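Local coordinates for alcohol dehydrogenase (Thermus sp., PDB 4CPD), which probably catalyses the NAD-dependent interconversion of alcohols and carbonyl compounds as a zinc-containing medium-chain dehydrogenase, at residues G36-D41 and G151-T156; L252-V257 and P275-S280; E324-G329 and V341-R346. One frame throughout, in Å; residues are numbered along the deposited sequence.

Interaction 1: G36-D41 and G151-T156. With ZN (zinc ion), chain E; NAD (nicotinamide-adenine-dinucleotide), chain G.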
loop_
_atom_site.group_PDB
_atom_site.type_symbol
_atom_site.label_atom_id
_atom_site.label_comp_id
_atom_site.label_asym_id
_atom_site.label_seq_id
_atom_site.Cartn_x
_atom_site.Cartn_y
_atom_site.Cartn_z
ATOM N N GLY A 36 18.558 23.170 10.161
ATOM C CA GLY A 36 18.816 21.883 10.758
ATOM C C GLY A 36 19.848 21.107 9.969
ATOM O O GLY A 36 20.109 21.394 8.779
ATOM N N ILE A 37 20.413 20.116 10.660
ATOM C CA ILE A 37 21.130 19.003 10.046
ATOM C C ILE A 37 20.289 17.736 10.178
ATOM O O ILE A 37 19.948 17.323 11.292
ATOM C CB ILE A 37 22.459 18.756 10.729
ATOM C CG1 ILE A 37 23.323 20.014 10.617
ATOM C CG2 ILE A 37 23.156 17.571 10.085
ATOM C CD1 ILE A 37 24.503 20.008 11.563
ATOM N N CYS A 38 19.983 17.140 9.021
ATOM C CA CYS A 38 19.049 16.006 8.901
ATOM C C CYS A 38 19.838 14.715 8.660
ATOM O O CYS A 38 20.972 14.730 8.177
ATOM C CB CYS A 38 18.067 16.285 7.748
ATOM S SG CYS A 38 16.882 14.997 7.379
ATOM N N GLY A 39 19.237 13.593 9.009
ATOM C CA GLY A 39 19.806 12.296 8.659
ATOM C C GLY A 39 20.117 12.185 7.169
ATOM O O GLY A 39 21.128 11.590 6.801
ATOM N N SER A 40 19.249 12.757 6.321
ATOM C CA SER A 40 19.465 12.788 4.880
ATOM C C SER A 40 20.780 13.482 4.515
ATOM O O SER A 40 21.403 13.147 3.505
ATOM C CB SER A 40 18.317 13.501 4.156
ATOM O OG SER A 40 17.066 12.888 4.424
ATOM N N ASP A 41 21.187 14.454 5.331
ATOM C CA ASP A 41 22.390 15.197 5.077
ATOM C C ASP A 41 23.593 14.294 5.285
ATOM O O ASP A 41 24.662 14.525 4.719
ATOM C CB ASP A 41 22.493 16.427 5.980
ATOM C CG ASP A 41 21.474 17.501 5.659
ATOM O OD1 ASP A 41 21.082 17.683 4.472
ATOM O OD2 ASP A 41 21.096 18.202 6.631
ATOM N N GLY A 151 8.600 21.434 8.412
ATOM C CA GLY A 151 9.096 21.443 7.055
ATOM C C GLY A 151 9.692 20.133 6.587
ATOM O O GLY A 151 9.796 19.918 5.349
ATOM N N ASP A 152 10.066 19.257 7.538
ATOM C CA ASP A 152 10.743 18.006 7.145
ATOM C C ASP A 152 10.394 16.843 8.050
ATOM O O ASP A 152 9.431 16.145 7.776
ATOM C CB ASP A 152 12.256 18.257 7.005
ATOM C CG ASP A 152 13.025 17.056 6.628
ATOM O OD1 ASP A 152 12.456 15.951 6.532
ATOM O OD2 ASP A 152 14.247 17.214 6.463
ATOM N N ILE A 153 11.140 16.623 9.118
ATOM C CA ILE A 153 11.037 15.328 9.810
ATOM C C ILE A 153 9.696 15.020 10.542
ATOM O O ILE A 153 9.298 13.862 10.641
ATOM C CB ILE A 153 12.206 15.091 10.758
ATOM C CG1 ILE A 153 12.270 16.177 11.820
ATOM C CG2 ILE A 153 13.525 15.046 9.998
ATOM C CD1 ILE A 153 13.101 15.721 13.003
ATOM N N LEU A 154 8.998 16.047 11.026
ATOM C CA LEU A 154 7.706 15.840 11.662
ATOM C C LEU A 154 6.636 15.513 10.621
ATOM O O LEU A 154 5.855 14.589 10.781
ATOM C CB LEU A 154 7.293 17.058 12.499
ATOM C CG LEU A 154 5.942 16.958 13.202
ATOM C CD1 LEU A 154 5.840 15.665 14.009
ATOM C CD2 LEU A 154 5.719 18.144 14.098
ATOM N N SER A 155 6.594 16.276 9.546
ATOM C CA SER A 155 5.604 16.020 8.496
ATOM C C SER A 155 5.870 14.683 7.787
ATOM O O SER A 155 4.959 14.064 7.275
ATOM C CB SER A 155 5.602 17.175 7.500
ATOM O OG SER A 155 5.148 18.362 8.119
ATOM N N THR A 156 7.125 14.258 7.781
ATOM C CA THR A 156 7.497 12.974 7.230
ATOM C C THR A 156 6.878 11.844 8.051
ATOM O O THR A 156 6.228 10.948 7.514
ATOM C CB THR A 156 9.044 12.840 7.157
ATOM O OG1 THR A 156 9.539 13.749 6.176
ATOM C CG2 THR A 156 9.463 11.489 6.747
HETATM ZN ZN ZN E . 15.599 16.006 5.839
HETATM P PA NAD G . 19.340 8.899 11.800
HETATM O O1A NAD G . 19.780 10.063 12.691
HETATM O O2A NAD G . 20.390 8.126 11.009
HETATM O O5B NAD G . 18.429 7.814 12.584
HETATM C C5B NAD G . 18.501 6.426 12.263
HETATM C C4B NAD G . 18.213 5.589 13.506
HETATM O O4B NAD G . 17.974 4.226 13.132
HETATM C C3B NAD G . 19.401 5.606 14.475
HETATM O O3B NAD G . 19.006 5.773 15.846
HETATM C C2B NAD G . 20.017 4.246 14.307
HETATM O O2B NAD G . 20.670 3.804 15.501
HETATM C C1B NAD G . 18.798 3.413 13.964
HETATM N N9A NAD G . 19.205 2.191 13.269
HETATM C C8A NAD G . 20.132 2.125 12.292
HETATM N N7A NAD G . 20.259 0.837 11.892
HETATM C C5A NAD G . 19.404 0.079 12.615
HETATM C C6A NAD G . 19.029 -1.347 12.683
HETATM N N6A NAD G . 19.637 -2.212 11.855
HETATM N N1A NAD G . 18.089 -1.753 13.577
HETATM C C2A NAD G . 17.483 -0.876 14.401
HETATM N N3A NAD G . 17.779 0.445 14.391
HETATM C C4A NAD G . 18.708 0.975 13.537
HETATM O O3 NAD G . 18.281 9.435 10.695
HETATM P PN NAD G . 16.917 10.285 10.914
HETATM O O1N NAD G . 17.362 11.735 10.897
HETATM O O2N NAD G . 16.040 9.677 12.013
HETATM O O5D NAD G . 16.138 9.931 9.541
HETATM C C5D NAD G . 15.449 8.666 9.487
HETATM C C4D NAD G . 15.431 7.988 8.120
HETATM O O4D NAD G . 14.340 8.535 7.366
HETATM C C3D NAD G . 16.695 8.203 7.286
HETATM O O3D NAD G . 16.911 7.033 6.480
HETATM C C2D NAD G . 16.365 9.445 6.453
HETATM O O2D NAD G . 17.144 9.621 5.243
HETATM C C1D NAD G . 14.876 9.196 6.198
HETATM N N1N NAD G . 14.109 10.404 5.852
HETATM C C2N NAD G . 13.212 10.224 4.878
HETATM C C3N NAD G . 12.402 11.255 4.426
HETATM C C7N NAD G . 11.427 10.903 3.339
HETATM O O7N NAD G . 11.032 11.741 2.544
HETATM N N7N NAD G . 10.990 9.630 3.292
HETATM C C4N NAD G . 12.522 12.525 5.015
HETATM C C5N NAD G . 13.465 12.705 6.035
HETATM C C6N NAD G . 14.257 11.619 6.442
HETATM O O HOH W 1 14.690 14.510 4.088
#
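Asp152 and Cys38 meet at a zinc ion, in the metal site of a medium-chain dehydrogenase whose NAD lies between a GroES-like part and a Rossmann-type part. Asp152 precedes helix 153-163 at the N-cap position, and its CG, anti to the backbone N (chi1 179°), carries the carboxylate across to the metal. A single oxygen binds: Asp152 OD2 is 1.9 Å from the zinc ion. Asp152 OD1 lies instead 3.4 Å from C5N of the nicotinamide ring, so one carboxylate touches both metal and cofactor. His59 and a water complete the zinc site. Ile153 adds an apolar neighbour to the sulfur, its CG2 4.3 Å from Cys38 SG, while also resting on Val180. One turn further on, Thr156 OG1 donates a hydrogen bond to Asp152 O from above the carbonyl plane. That oxygen also accepts from Thr156 N, and the hydroxyl bond helps hold the threonine with OG1 and CG2 against NAD C4N. Across the metal, Cys38 N donates a hydrogen bond to Asp41 OD2 in a capping box at the start of helix 39-45. Cys38 SG, 2.2 Å from the zinc ion, is steadied by Ser40 N, which donates to it over 3.4 Å at 158°.

Interaction 2: L252-V257 and P275-S280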
loop_
_atom_site.group_PDB
_atom_site.type_symbol
_atom_site.label_atom_id
_atom_site.label_comp_id
_atom_site.label_asym_id
_atom_site.label_seq_id
_atom_site.Cartn_x
_atom_site.Cartn_y
_atom_site.Cartn_z
ATOM N N LEU A 252 11.905 -7.080 8.416
ATOM C CA LEU A 252 11.488 -7.048 9.795
ATOM C C LEU A 252 10.087 -6.467 9.931
ATOM O O LEU A 252 9.229 -7.058 10.581
ATOM C CB LEU A 252 12.479 -6.227 10.606
ATOM C CG LEU A 252 12.531 -6.593 12.080
ATOM C CD1 LEU A 252 13.118 -7.993 12.289
ATOM C CD2 LEU A 252 13.348 -5.542 12.806
ATOM N N ALA A 253 9.859 -5.327 9.295
ATOM C CA ALA A 253 8.564 -4.681 9.345
ATOM C C ALA A 253 7.470 -5.603 8.837
ATOM O O ALA A 253 6.384 -5.687 9.452
ATOM C CB ALA A 253 8.576 -3.379 8.552
ATOM N N LEU A 254 7.769 -6.293 7.735
ATOM C CA LEU A 254 6.805 -7.184 7.082
ATOM C C LEU A 254 6.532 -8.481 7.855
ATOM O O LEU A 254 5.426 -9.014 7.825
ATOM C CB LEU A 254 7.241 -7.475 5.650
ATOM C CG LEU A 254 7.073 -6.244 4.753
ATOM C CD1 LEU A 254 7.862 -6.396 3.480
ATOM C CD2 LEU A 254 5.614 -5.968 4.405
ATOM N N GLU A 255 7.533 -8.975 8.563
ATOM C CA GLU A 255 7.332 -10.112 9.431
ATOM C C GLU A 255 6.530 -9.698 10.677
ATOM O O GLU A 255 5.587 -10.363 11.106
ATOM C CB GLU A 255 8.689 -10.663 9.835
ATOM C CG GLU A 255 8.615 -12.096 10.340
ATOM C CD GLU A 255 9.979 -12.684 10.662
ATOM O OE1 GLU A 255 11.013 -12.013 10.425
ATOM O OE2 GLU A 255 10.006 -13.839 11.139
ATOM N N MET A 256 6.934 -8.582 11.257
ATOM C CA MET A 256 6.378 -8.088 12.500
ATOM C C MET A 256 4.865 -7.750 12.426
ATOM O O MET A 256 4.092 -8.107 13.321
ATOM C CB MET A 256 7.210 -6.860 12.841
ATOM C CG MET A 256 6.903 -6.116 14.117
ATOM S SD MET A 256 8.063 -4.729 14.230
ATOM C CE MET A 256 9.650 -5.543 14.317
ATOM N N VAL A 257 4.454 -7.061 11.360
ATOM C CA VAL A 257 3.103 -6.504 11.272
ATOM C C VAL A 257 2.105 -7.645 11.308
ATOM O O VAL A 257 2.392 -8.718 10.798
ATOM C CB VAL A 257 2.915 -5.653 9.982
ATOM C CG1 VAL A 257 2.946 -6.528 8.738
ATOM C CG2 VAL A 257 1.627 -4.833 10.025
ATOM N N PRO A 275 13.559 -8.663 -0.722
ATOM C CA PRO A 275 12.598 -9.764 -0.924
ATOM C C PRO A 275 11.251 -9.559 -0.212
ATOM O O PRO A 275 11.179 -9.566 1.022
ATOM C CB PRO A 275 13.332 -10.976 -0.336
ATOM C CG PRO A 275 14.220 -10.405 0.730
ATOM C CD PRO A 275 14.566 -8.991 0.310
ATOM N N PHE A 276 10.194 -9.380 -0.995
ATOM C CA PHE A 276 8.847 -9.173 -0.452
ATOM C C PHE A 276 8.173 -10.517 -0.429
ATOM O O PHE A 276 8.183 -11.186 -1.452
ATOM C CB PHE A 276 8.042 -8.232 -1.336
ATOM C CG PHE A 276 6.837 -7.670 -0.669
ATOM C CD1 PHE A 276 5.717 -8.445 -0.484
ATOM C CD2 PHE A 276 6.821 -6.363 -0.230
ATOM C CE1 PHE A 276 4.596 -7.943 0.152
ATOM C CE2 PHE A 276 5.703 -5.843 0.411
ATOM C CZ PHE A 276 4.587 -6.631 0.599
ATOM N N PRO A 277 7.594 -10.921 0.724
ATOM C CA PRO A 277 6.953 -12.220 0.823
ATOM C C PRO A 277 5.786 -12.343 -0.130
ATOM O O PRO A 277 4.942 -11.438 -0.207
ATOM C CB PRO A 277 6.442 -12.271 2.264
ATOM C CG PRO A 277 6.480 -10.874 2.761
ATOM C CD PRO A 277 7.599 -10.223 2.021
ATOM N N LEU A 278 5.741 -13.470 -0.836
ATOM C CA LEU A 278 4.735 -13.712 -1.851
ATOM C C LEU A 278 3.685 -14.682 -1.311
ATOM O O LEU A 278 2.582 -14.283 -0.985
ATOM C CB LEU A 278 5.393 -14.205 -3.137
ATOM C CG LEU A 278 4.640 -13.868 -4.422
ATOM C CD1 LEU A 278 5.532 -14.104 -5.631
ATOM C CD2 LEU A 278 3.343 -14.664 -4.552
ATOM N N ALA A 279 4.012 -15.958 -1.203
ATOM C CA ALA A 279 3.006 -16.942 -0.835
ATOM C C ALA A 279 2.476 -16.580 0.525
ATOM O O ALA A 279 1.271 -16.545 0.743
ATOM C CB ALA A 279 3.605 -18.330 -0.828
ATOM N N SER A 280 3.399 -16.296 1.438
ATOM C CA SER A 280 3.026 -15.897 2.797
ATOM C C SER A 280 2.349 -14.523 2.772
ATOM O O SER A 280 1.432 -14.258 3.547
ATOM C CB SER A 280 4.243 -15.931 3.741
ATOM O OG SER A 280 5.146 -14.868 3.475
#
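Leu254 lays both of its methyl groups along one side of the Phe276 ring. Leu254 CD1 makes an off-centre CH-pi contact, 4.2 Å from the centroid of the Phe276 ring and 29° off its normal. Leu254 CD2 spans Phe276 CE2 and CZ at 4.0 Å. The two side chains cross at about a right angle. Phe276 leaves its strand with CG anti to the backbone N (chi1 -163°), which swings the ring round to the leucine even though its CB does not face helix 247-256. Pro277 faces the helix more directly, and its CD meets Leu254 CD1 at 4.1 Å. Leu286 and Phe288 of strand 286-290 also touch Leu254, within the Rossmann-type part. An alanine at Leu254 would remove both methyls and would probably open a gap beside the Phe276 ring and leave its helix-facing side without a packing partner. The same ring stacks edge-to-face on Phe288 of the second subunit, and Phe276 and Pro277 pair with an antiparallel strand of that chain. Directional bonds lie beside this contact, in that strand pairing and where Lys284 meets carbonyls at the helix end; the contact itself is wholly apolar and rests on shape and dispersion.

Interaction 3: E324-G329 and V341-R346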
loop_
_atom_site.group_PDB
_atom_site.type_symbol
_atom_site.label_atom_id
_atom_site.label_comp_id
_atom_site.label_asym_id
_atom_site.label_seq_id
_atom_site.Cartn_x
_atom_site.Cartn_y
_atom_site.Cartn_z
ATOM N N GLU A 324 28.907 28.832 12.215
ATOM C CA GLU A 324 30.341 28.563 12.008
ATOM C C GLU A 324 30.817 27.230 12.603
ATOM O O GLU A 324 31.802 26.663 12.126
ATOM C CB GLU A 324 31.214 29.726 12.505
ATOM N N GLU A 325 30.093 26.703 13.590
ATOM C CA GLU A 325 30.446 25.430 14.217
ATOM C C GLU A 325 29.750 24.240 13.580
ATOM O O GLU A 325 29.767 23.121 14.129
ATOM C CB GLU A 325 30.159 25.479 15.712
ATOM C CG GLU A 325 31.018 26.496 16.458
ATOM C CD GLU A 325 30.921 26.335 17.959
ATOM O OE1 GLU A 325 31.174 25.207 18.446
ATOM O OE2 GLU A 325 30.593 27.331 18.645
ATOM N N ALA A 326 29.186 24.470 12.396
ATOM C CA ALA A 326 28.566 23.405 11.592
ATOM C C ALA A 326 29.409 22.130 11.380
ATOM O O ALA A 326 28.919 21.029 11.572
ATOM C CB ALA A 326 28.122 23.957 10.251
ATOM N N PRO A 327 30.674 22.271 10.978
ATOM C CA PRO A 327 31.463 21.048 10.799
ATOM C C PRO A 327 31.540 20.181 12.048
ATOM O O PRO A 327 31.511 18.963 11.918
ATOM C CB PRO A 327 32.849 21.566 10.410
ATOM C CG PRO A 327 32.606 22.937 9.877
ATOM C CD PRO A 327 31.434 23.485 10.630
ATOM N N ARG A 328 31.626 20.794 13.231
ATOM C CA ARG A 328 31.520 20.051 14.495
ATOM C C ARG A 328 30.125 19.353 14.543
ATOM O O ARG A 328 29.998 18.150 14.843
ATOM C CB ARG A 328 31.760 20.994 15.697
ATOM C CG ARG A 328 31.987 20.309 17.058
ATOM C CD ARG A 328 32.450 21.274 18.157
ATOM N N GLY A 329 29.088 20.102 14.188
ATOM C CA GLY A 329 27.722 19.584 14.228
ATOM C C GLY A 329 27.573 18.303 13.440
ATOM O O GLY A 329 27.010 17.313 13.917
ATOM N N VAL A 341 20.745 18.365 15.720
ATOM C CA VAL A 341 21.497 19.608 15.702
ATOM C C VAL A 341 20.745 20.693 14.959
ATOM O O VAL A 341 20.298 20.500 13.818
ATOM C CB VAL A 341 22.869 19.443 15.025
ATOM C CG1 VAL A 341 23.674 20.731 15.160
ATOM C CG2 VAL A 341 23.642 18.302 15.656
ATOM N N LEU A 342 20.629 21.838 15.603
ATOM C CA LEU A 342 20.036 23.007 14.988
ATOM C C LEU A 342 21.097 24.098 14.928
ATOM O O LEU A 342 21.785 24.319 15.896
ATOM C CB LEU A 342 18.840 23.454 15.822
ATOM C CG LEU A 342 17.482 23.302 15.193
ATOM C CD1 LEU A 342 17.266 21.931 14.625
ATOM C CD2 LEU A 342 16.393 23.633 16.207
ATOM N N LEU A 343 21.242 24.742 13.779
ATOM C CA LEU A 343 22.261 25.775 13.575
ATOM C C LEU A 343 21.644 27.174 13.735
ATOM O O LEU A 343 20.679 27.524 13.056
ATOM C CB LEU A 343 22.880 25.642 12.187
ATOM C CG LEU A 343 24.069 24.687 11.963
ATOM C CD1 LEU A 343 24.129 23.541 12.951
ATOM C CD2 LEU A 343 24.058 24.173 10.520
ATOM N N VAL A 344 22.213 27.976 14.629
ATOM C CA VAL A 344 21.762 29.338 14.818
ATOM C C VAL A 344 22.500 30.228 13.835
ATOM O O VAL A 344 23.721 30.285 13.857
ATOM C CB VAL A 344 22.043 29.857 16.228
ATOM C CG1 VAL A 344 21.398 31.233 16.390
ATOM C CG2 VAL A 344 21.521 28.878 17.272
ATOM N N VAL A 345 21.757 30.900 12.963
ATOM C CA VAL A 345 22.363 31.807 11.987
ATOM C C VAL A 345 22.103 33.270 12.358
ATOM O O VAL A 345 20.949 33.714 12.535
ATOM C CB VAL A 345 22.087 31.424 10.484
ATOM C CG1 VAL A 345 21.141 30.245 10.337
ATOM C CG2 VAL A 345 21.630 32.606 9.642
ATOM N N ARG A 346 23.222 33.987 12.502
ATOM C CA ARG A 346 23.262 35.308 13.114
ATOM C C ARG A 346 22.974 36.384 12.059
ATOM O O ARG A 346 21.834 36.541 11.606
ATOM C CB ARG A 346 24.626 35.523 13.795
#
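Leu343 and Ala326 meet methyl to methyl, with Leu343 CD2 4.1 Å from Ala326 CB. The leucine leaves strand 341-344 with CG anti to its carbonyl carbon (chi1 -86°), a turn that sends one branch out to the first residue of helix 326-334. Its other branch, CD1, is turned along the helix in the direction of Gly329 and packs on Ile37 of the neighbouring strand 28-37, so one side chain fills the angle between helix and sheet. Two residues earlier, Val341 faces the helix as well. Its CG1 is anti to the backbone N (chi1 -174°) and CG2 is anti to the carbonyl carbon, which spreads both methyls over the helix side of the strand. Val341 CG2 rests 3.9 Å from Gly329 O, a methyl against a carbonyl oxygen, while Val341 CG1 lies over Gly329 CA. With no side chain at Gly329, the helix backbone can sit directly on the valine; a CB there would point into the strand, close to Val341 CG1. Ala326 and Gly329, three residues apart, present the same side of the helix, whose first turn is tied by Gly329 N to Glu325 O at 3.1 Å. The strand answers with alternate residues, Val341 and Leu343, while Leu342 between them faces the other way and packs on Tyr320. The pairing of Ala326 with Leu343 and of Gly329 with Val341 also shows helix and strand running in opposite senses. Small residues on the helix and branched aliphatic ones on the strand allow the two backbones to approach closely, with CA atoms 6.4 Å apart for Gly329 and Val341. This is the helix-on-sheet packing of a beta-alpha-beta crossover, in which helix 326-334 links the parallel neighbouring strands 319-322 and 341-344.

How the interactions relate
From the N terminus, interaction 1 closes the longest loop, 109 residues including the four-cysteine zinc site, and ties the end of strand 28-37 and helix 39-45 in the GroES-like part to helix 153-163 at the zinc ion beside NAD. Interaction 2 closes 17 residues, joining helix 247-256 to strand 273-277, and interaction 3 closes 11, joining helix 326-334 to the sheet of strands 28-37 and 341-344. The three follow in series, none nesting or crossing. Interactions 1 and 3 nevertheless touch: Ile37 N is 3.2 Å from Val341 O, a probable hydrogen bond between antiparallel strands. Interaction 2 stands apart at the subunit interface, its centre about 28 Å from that of interaction 1.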